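Local coordinates for sporozoite surface protein 2 (Plasmodium vivax, PDB 4HQO) that probably serves as the adhesive surface receptor for gliding motility of malaria sporozoites, through a metal-binding von Willebrand factor A domain and a thrombospondin repeat, at residues Pro34-Thr38 with Lys39-Met43; Lys89-Glu92 with Leu93-Tyr97; Asn167-Phe170 with Asn171-Ala175. The protein carries 4 engineered substitutions. All blocks are in the same frame, centred on the assembly; numbering follows the deposited sequence.

Contact 1: residues Pro34-Thr38 with Lys39-Met43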
# COMPACT_ATOMS: atom_id res chain seq x y z
N PRO A 34 28.88 10.96 11.56
CA PRO A 34 28.54 10.77 12.97
C PRO A 34 27.04 10.67 13.20
O PRO A 34 26.61 9.86 14.01
CB PRO A 34 29.11 12.03 13.64
CG PRO A 34 30.20 12.48 12.74
CD PRO A 34 29.71 12.17 11.36
N ASN A 35 26.25 11.45 12.46
CA ASN A 35 24.80 11.38 12.59
C ASN A 35 24.24 10.07 12.06
O ASN A 35 23.30 9.51 12.62
CB ASN A 35 24.14 12.57 11.88
CG ASN A 35 22.68 12.73 12.24
OD1 ASN A 35 21.81 12.18 11.57
ND2 ASN A 35 22.42 13.46 13.32
N TRP A 36 24.82 9.58 10.96
CA TRP A 36 24.48 8.26 10.41
C TRP A 36 24.53 7.17 11.50
O TRP A 36 23.63 6.34 11.62
CB TRP A 36 25.45 7.92 9.27
CG TRP A 36 25.06 6.72 8.46
CD1 TRP A 36 25.65 5.48 8.49
CD2 TRP A 36 23.99 6.63 7.52
NE1 TRP A 36 25.00 4.63 7.63
CE2 TRP A 36 23.98 5.31 7.01
CE3 TRP A 36 23.03 7.54 7.04
CZ2 TRP A 36 23.06 4.88 6.07
CZ3 TRP A 36 22.12 7.11 6.10
CH2 TRP A 36 22.13 5.79 5.63
N ILE A 37 25.58 7.19 12.32
CA ILE A 37 25.80 6.15 13.30
C ILE A 37 25.00 6.32 14.58
O ILE A 37 24.46 5.35 15.13
CB ILE A 37 27.31 6.05 13.66
CG1 ILE A 37 28.13 5.68 12.41
CG2 ILE A 37 27.54 5.06 14.79
CD1 ILE A 37 27.67 4.38 11.74
N THR A 38 24.93 7.55 15.07
CA THR A 38 24.33 7.81 16.38
C THR A 38 22.84 8.11 16.32
O THR A 38 22.15 8.05 17.34
CB THR A 38 25.01 8.99 17.10
OG1 THR A 38 24.76 10.18 16.35
CG2 THR A 38 26.51 8.75 17.23
N LYS A 39 22.35 8.40 15.13
CA LYS A 39 20.98 8.87 14.94
C LYS A 39 20.21 8.11 13.86
O LYS A 39 19.13 7.56 14.11
CB LYS A 39 20.98 10.38 14.64
CG LYS A 39 19.72 10.90 13.98
CD LYS A 39 18.59 11.10 14.98
CE LYS A 39 17.41 11.81 14.33
NZ LYS A 39 16.35 12.10 15.33
N VAL A 40 20.75 8.07 12.65
CA VAL A 40 20.02 7.47 11.53
C VAL A 40 19.86 5.95 11.64
O VAL A 40 18.75 5.43 11.48
CB VAL A 40 20.68 7.78 10.18
CG1 VAL A 40 19.86 7.17 9.05
CG2 VAL A 40 20.82 9.30 10.01
N ILE A 41 20.96 5.24 11.88
CA ILE A 41 20.89 3.79 12.05
C ILE A 41 19.98 3.39 13.22
O ILE A 41 19.12 2.53 13.05
CB ILE A 41 22.31 3.15 12.17
CG1 ILE A 41 23.08 3.33 10.85
CG2 ILE A 41 22.21 1.69 12.54
CD1 ILE A 41 22.44 2.62 9.66
N PRO A 42 20.15 4.00 14.41
CA PRO A 42 19.20 3.65 15.48
C PRO A 42 17.74 4.00 15.12
O PRO A 42 16.84 3.31 15.57
CB PRO A 42 19.67 4.50 16.66
CG PRO A 42 21.12 4.74 16.40
CD PRO A 42 21.22 4.89 14.91
N MET A 43 17.52 5.05 14.33
CA MET A 43 16.17 5.43 13.93
C MET A 43 15.55 4.36 13.04
O MET A 43 14.40 3.96 13.22
CB MET A 43 16.17 6.77 13.18
CG MET A 43 14.84 7.11 12.48
SD MET A 43 13.51 7.50 13.64
CE MET A 43 14.24 8.87 14.54
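The indole of W36 takes I41 over one face: CG1 of I41 stands 4.2 Å from the centroid of the five-membered ring of W36, 22° off the ring normal, a CH-pi contact, while CD1 of I41 lies nearby above the plane, offset toward the rim. Both residues belong to helix 33-49, which links strands 19-26 and 58-65 as the helix of a beta-alpha-beta unit in the von Willebrand factor A domain. Further round the helix, V40 meets the same indole obliquely, its CG1 3.7 Å from W36 CZ3. With CG anti to the backbone N (chi1 -170°), the indole lies alongside the next turn, its pyrrole part against I41 and its benzene part against V40. The ring of Y97, the residue that follows helix 83-96, meets the buried indole edge-to-face.

The backbone under these side chains is not a regular alpha-helix. A wider pi-type turn at 36-38 makes N35 O accept from two donors, K39 N and V40 N, the latter the straighter bond. I41 N likewise reaches back five residues to W36 O, at 2.9 Å. P42 follows with no N-H to give, and the helix kinks there; its CD sits 3.3 Å from I37 O. The axes of segments 34-38 and 39-43 differ in direction by 29°.

On the more exposed flank N35 and K39 run side by side, pointing the same way. The N35 amide rests along the lysine's CB and CG, whereas V40 crosses it at about a right angle. One turn back, P34 O accepts from both T38 N and T38 OG1, OG1 lying 3.0 Å from P34 O and above the carbonyl plane.

Contact 2: residues Lys89-Glu92 with Leu93-Tyr97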
# COMPACT_ATOMS: atom_id res chain seq x y z
N LYS A 89 19.49 -5.56 6.36
CA LYS A 89 19.83 -4.54 5.37
C LYS A 89 20.31 -3.28 6.09
O LYS A 89 21.27 -2.65 5.67
CB LYS A 89 18.65 -4.26 4.43
CG LYS A 89 18.92 -3.18 3.36
CD LYS A 89 20.13 -3.53 2.51
CE LYS A 89 19.92 -4.83 1.75
NZ LYS A 89 21.13 -5.23 1.00
N VAL A 90 19.64 -2.93 7.18
CA VAL A 90 20.06 -1.80 7.99
C VAL A 90 21.48 -2.02 8.53
O VAL A 90 22.31 -1.11 8.53
CB VAL A 90 19.10 -1.57 9.18
CG1 VAL A 90 19.60 -0.42 10.07
CG2 VAL A 90 17.68 -1.31 8.68
N THR A 91 21.75 -3.25 8.98
CA THR A 91 23.07 -3.59 9.52
C THR A 91 24.16 -3.41 8.48
O THR A 91 25.25 -2.91 8.77
CB THR A 91 23.10 -5.02 10.07
OG1 THR A 91 22.24 -5.10 11.21
CG2 THR A 91 24.55 -5.42 10.49
N GLU A 92 23.84 -3.81 7.25
CA GLU A 92 24.72 -3.63 6.11
C GLU A 92 24.99 -2.15 5.87
O GLU A 92 26.10 -1.76 5.52
CB GLU A 92 24.05 -4.24 4.88
CG GLU A 92 24.97 -4.92 3.91
CD GLU A 92 24.22 -5.57 2.77
OE1 GLU A 92 23.15 -6.18 3.03
OE2 GLU A 92 24.69 -5.46 1.62
N LEU A 93 23.97 -1.32 6.06
CA LEU A 93 24.12 0.12 5.89
C LEU A 93 24.99 0.71 6.99
O LEU A 93 25.80 1.61 6.74
CB LEU A 93 22.76 0.83 5.86
CG LEU A 93 21.92 0.61 4.60
CD1 LEU A 93 20.61 1.37 4.72
CD2 LEU A 93 22.65 1.05 3.34
N ARG A 94 24.82 0.21 8.21
CA ARG A 94 25.63 0.69 9.33
C ARG A 94 27.11 0.38 9.10
O ARG A 94 27.99 1.19 9.40
CB ARG A 94 25.18 0.06 10.64
CG ARG A 94 26.00 0.56 11.84
CD ARG A 94 25.65 -0.15 13.13
NE ARG A 94 25.73 -1.61 13.03
CZ ARG A 94 26.84 -2.32 13.22
NH1 ARG A 94 27.98 -1.71 13.52
NH2 ARG A 94 26.81 -3.64 13.12
N LYS A 95 27.38 -0.80 8.56
CA LYS A 95 28.74 -1.29 8.47
C LYS A 95 29.50 -0.78 7.26
O LYS A 95 30.71 -0.60 7.32
CB LYS A 95 28.76 -2.81 8.45
CG LYS A 95 28.28 -3.49 9.72
CD LYS A 95 28.64 -4.97 9.69
CE LYS A 95 28.14 -5.71 10.92
NZ LYS A 95 28.36 -7.18 10.83
N THR A 96 28.81 -0.55 6.15
CA THR A 96 29.49 -0.39 4.87
C THR A 96 29.14 0.88 4.08
O THR A 96 29.73 1.14 3.04
CB THR A 96 29.24 -1.60 3.95
OG1 THR A 96 27.86 -1.63 3.56
CG2 THR A 96 29.60 -2.91 4.65
N TYR A 97 28.19 1.67 4.57
CA TYR A 97 27.83 2.90 3.87
C TYR A 97 28.20 4.13 4.68
O TYR A 97 27.81 4.26 5.84
CB TYR A 97 26.34 2.94 3.51
CG TYR A 97 25.99 4.20 2.75
CD1 TYR A 97 26.35 4.34 1.42
CD2 TYR A 97 25.35 5.26 3.38
CE1 TYR A 97 26.06 5.51 0.73
CE2 TYR A 97 25.08 6.44 2.70
CZ TYR A 97 25.42 6.55 1.37
OH TYR A 97 25.13 7.71 0.69
O HOH W 1 24.11 -4.41 13.97
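K89 O receives the backbone N of L93, beginning a run of i to i+4 bonds, and CG of L93 lies 3.5 Å from that same oxygen. The ammonium of K89 is turned to its own segment, where NZ forms a 3.0 Å salt bridge with E92 OE1, met from above the carboxylate plane. V90 O accepts from R94 N; the valine side chain itself packs against L44, N45 and I48 of helix 33-49. T91 lies side by side with both R94 and K95. With CG2 anti to the backbone N, its methyl meets K95 CE at 3.6 Å and R94 NH2 at 3.9 Å. A water accepts from R94 NH2 and donates a weak bond to T91 OG1. CG of K95 lies over one face of the R94 guanidinium, toward its rim. E92 O is gripped twice by T96, whose N and OG1 arrive from opposite faces of the carbonyl plane, OG1 at 2.6 Å. The chi1 of T96, 67°, sets its hydroxyl between backbone N and carbonyl carbon, back toward E92. Y97 then leaves helical geometry, its OH hydrogen-bonded to G27 O. A threonine hydroxyl bonded to the carbonyl four residues back is common in helices, here in the last turn of helix 83-96 of the von Willebrand factor A domain.

Contact 3: residues Asn167-Phe170 with Asn171-Ala175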
# COMPACT_ATOMS: atom_id res chain seq x y z
N ASN A 167 16.92 21.39 8.13
CA ASN A 167 16.07 22.50 7.72
C ASN A 167 14.61 22.16 8.04
O ASN A 167 13.91 21.54 7.23
CB ASN A 167 16.24 22.78 6.22
CG ASN A 167 15.52 24.04 5.77
OD1 ASN A 167 14.47 24.41 6.31
ND2 ASN A 167 16.07 24.70 4.77
N HIS A 168 14.17 22.56 9.23
CA HIS A 168 12.83 22.22 9.70
C HIS A 168 11.75 22.93 8.89
O HIS A 168 10.64 22.41 8.74
CB HIS A 168 12.66 22.55 11.18
CG HIS A 168 13.54 21.74 12.08
ND1 HIS A 168 13.42 20.37 12.19
CD2 HIS A 168 14.55 22.10 12.90
CE1 HIS A 168 14.33 19.92 13.04
NE2 HIS A 168 15.02 20.95 13.49
N GLN A 169 12.08 24.11 8.38
CA GLN A 169 11.13 24.87 7.55
C GLN A 169 10.75 24.07 6.30
O GLN A 169 9.58 23.91 6.00
CB GLN A 169 11.71 26.24 7.19
CG GLN A 169 10.79 27.12 6.33
CD GLN A 169 10.87 26.80 4.84
OE1 GLN A 169 11.94 26.45 4.32
NE2 GLN A 169 9.75 26.91 4.14
N PHE A 170 11.75 23.55 5.59
CA PHE A 170 11.46 22.78 4.39
C PHE A 170 10.79 21.44 4.71
O PHE A 170 9.87 21.02 4.01
CB PHE A 170 12.71 22.53 3.53
CG PHE A 170 12.40 21.75 2.28
CD1 PHE A 170 11.95 22.39 1.14
CD2 PHE A 170 12.52 20.36 2.26
CE1 PHE A 170 11.63 21.68 -0.01
CE2 PHE A 170 12.20 19.64 1.11
CZ PHE A 170 11.77 20.31 -0.02
N ASN A 171 11.28 20.76 5.75
CA ASN A 171 10.68 19.49 6.15
C ASN A 171 9.20 19.64 6.47
O ASN A 171 8.39 18.80 6.08
CB ASN A 171 11.41 18.87 7.34
CG ASN A 171 12.67 18.11 6.94
OD1 ASN A 171 12.89 17.83 5.76
ND2 ASN A 171 13.49 17.75 7.92
N ARG A 172 8.85 20.71 7.18
CA ARG A 172 7.47 20.97 7.54
C ARG A 172 6.66 21.30 6.29
O ARG A 172 5.50 20.92 6.16
CB ARG A 172 7.37 22.13 8.54
CG ARG A 172 7.82 21.79 9.96
CD ARG A 172 7.64 22.97 10.91
NE ARG A 172 6.44 22.82 11.74
CZ ARG A 172 5.31 23.49 11.55
NH1 ARG A 172 5.19 24.36 10.56
NH2 ARG A 172 4.28 23.28 12.36
N LEU A 173 7.29 22.02 5.37
CA LEU A 173 6.61 22.42 4.14
C LEU A 173 6.27 21.19 3.31
O LEU A 173 5.14 21.00 2.91
CB LEU A 173 7.47 23.41 3.35
CG LEU A 173 6.81 24.02 2.12
CD1 LEU A 173 5.54 24.76 2.50
CD2 LEU A 173 7.79 24.96 1.43
N ILE A 174 7.25 20.33 3.07
CA ILE A 174 7.00 19.15 2.26
C ILE A 174 6.04 18.17 2.97
O ILE A 174 5.32 17.42 2.33
CB ILE A 174 8.30 18.46 1.80
CG1 ILE A 174 8.02 17.52 0.62
CG2 ILE A 174 9.00 17.70 2.96
CD1 ILE A 174 9.28 17.01 -0.08
N ALA A 175 6.02 18.21 4.30
CA ALA A 175 5.13 17.34 5.07
C ALA A 175 3.69 17.86 5.06
O ALA A 175 2.75 17.12 5.33
CB ALA A 175 5.62 17.19 6.50
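Four successive i to i+4 backbone bonds join N167-F170 to N171-A175, from N171 N to N167 O through I174 N to F170 O, the last 2.9 Å long and close to linear at 172°. N167 is the N-cap: its OD1 accepts a hydrogen bond from F170 N at 2.9 Å, with the donor well above the plane of the amide carbonyl, so that this residue engages the first turn through both its side chain and its main-chain oxygen.

F170 and I174 form the apolar overlap. The side chains cross at a slant, and CD1 of I174 touches the phenyl at CE2 of F170, 4.1 Å away. F170 CG lies anti to the backbone N (chi1 -179°), which carries the ring to the side where L144 of helix 140-152 packs against both residues. The helix connects strand 156-161 to strand 187-188 in a beta-alpha-beta unit of the von Willebrand factor A domain. V159 of the former strand contacts N171 and I174, on the buried side of the helix.

Toward solvent, Q169 and L173 run alongside each other, NE2 of the glutamine 3.9 Å from CD2 of the leucine. R172 folds its CG to 3.1 Å from H168 O, the same carbonyl that takes its backbone N. H168 ND1 and N171 ND2 are both hydrogen-bonded to Y187 OH.

Contacts 1 and 2 lie on neighbouring helices, 33-49 and 83-96, that touch each other; their centres are 11 Å apart. W36 NE1 probably donates a hydrogen bond to L93 O at 3.2 Å, and I41 CD1 packs 3.7 Å from R94 N. Contact 3 stands apart, its nearest atoms about 8 Å from contact 1 and about 17 Å from contact 2. All three lie near the magnesium site of the von Willebrand factor A domain, formed with S28, S30 and T103, without supplying a ligand: the side chains of Y97, N167 and W36 lie about 9, 10 and 11 Å from the ion. The sodium ion is about 13 Å from the K89 side chain.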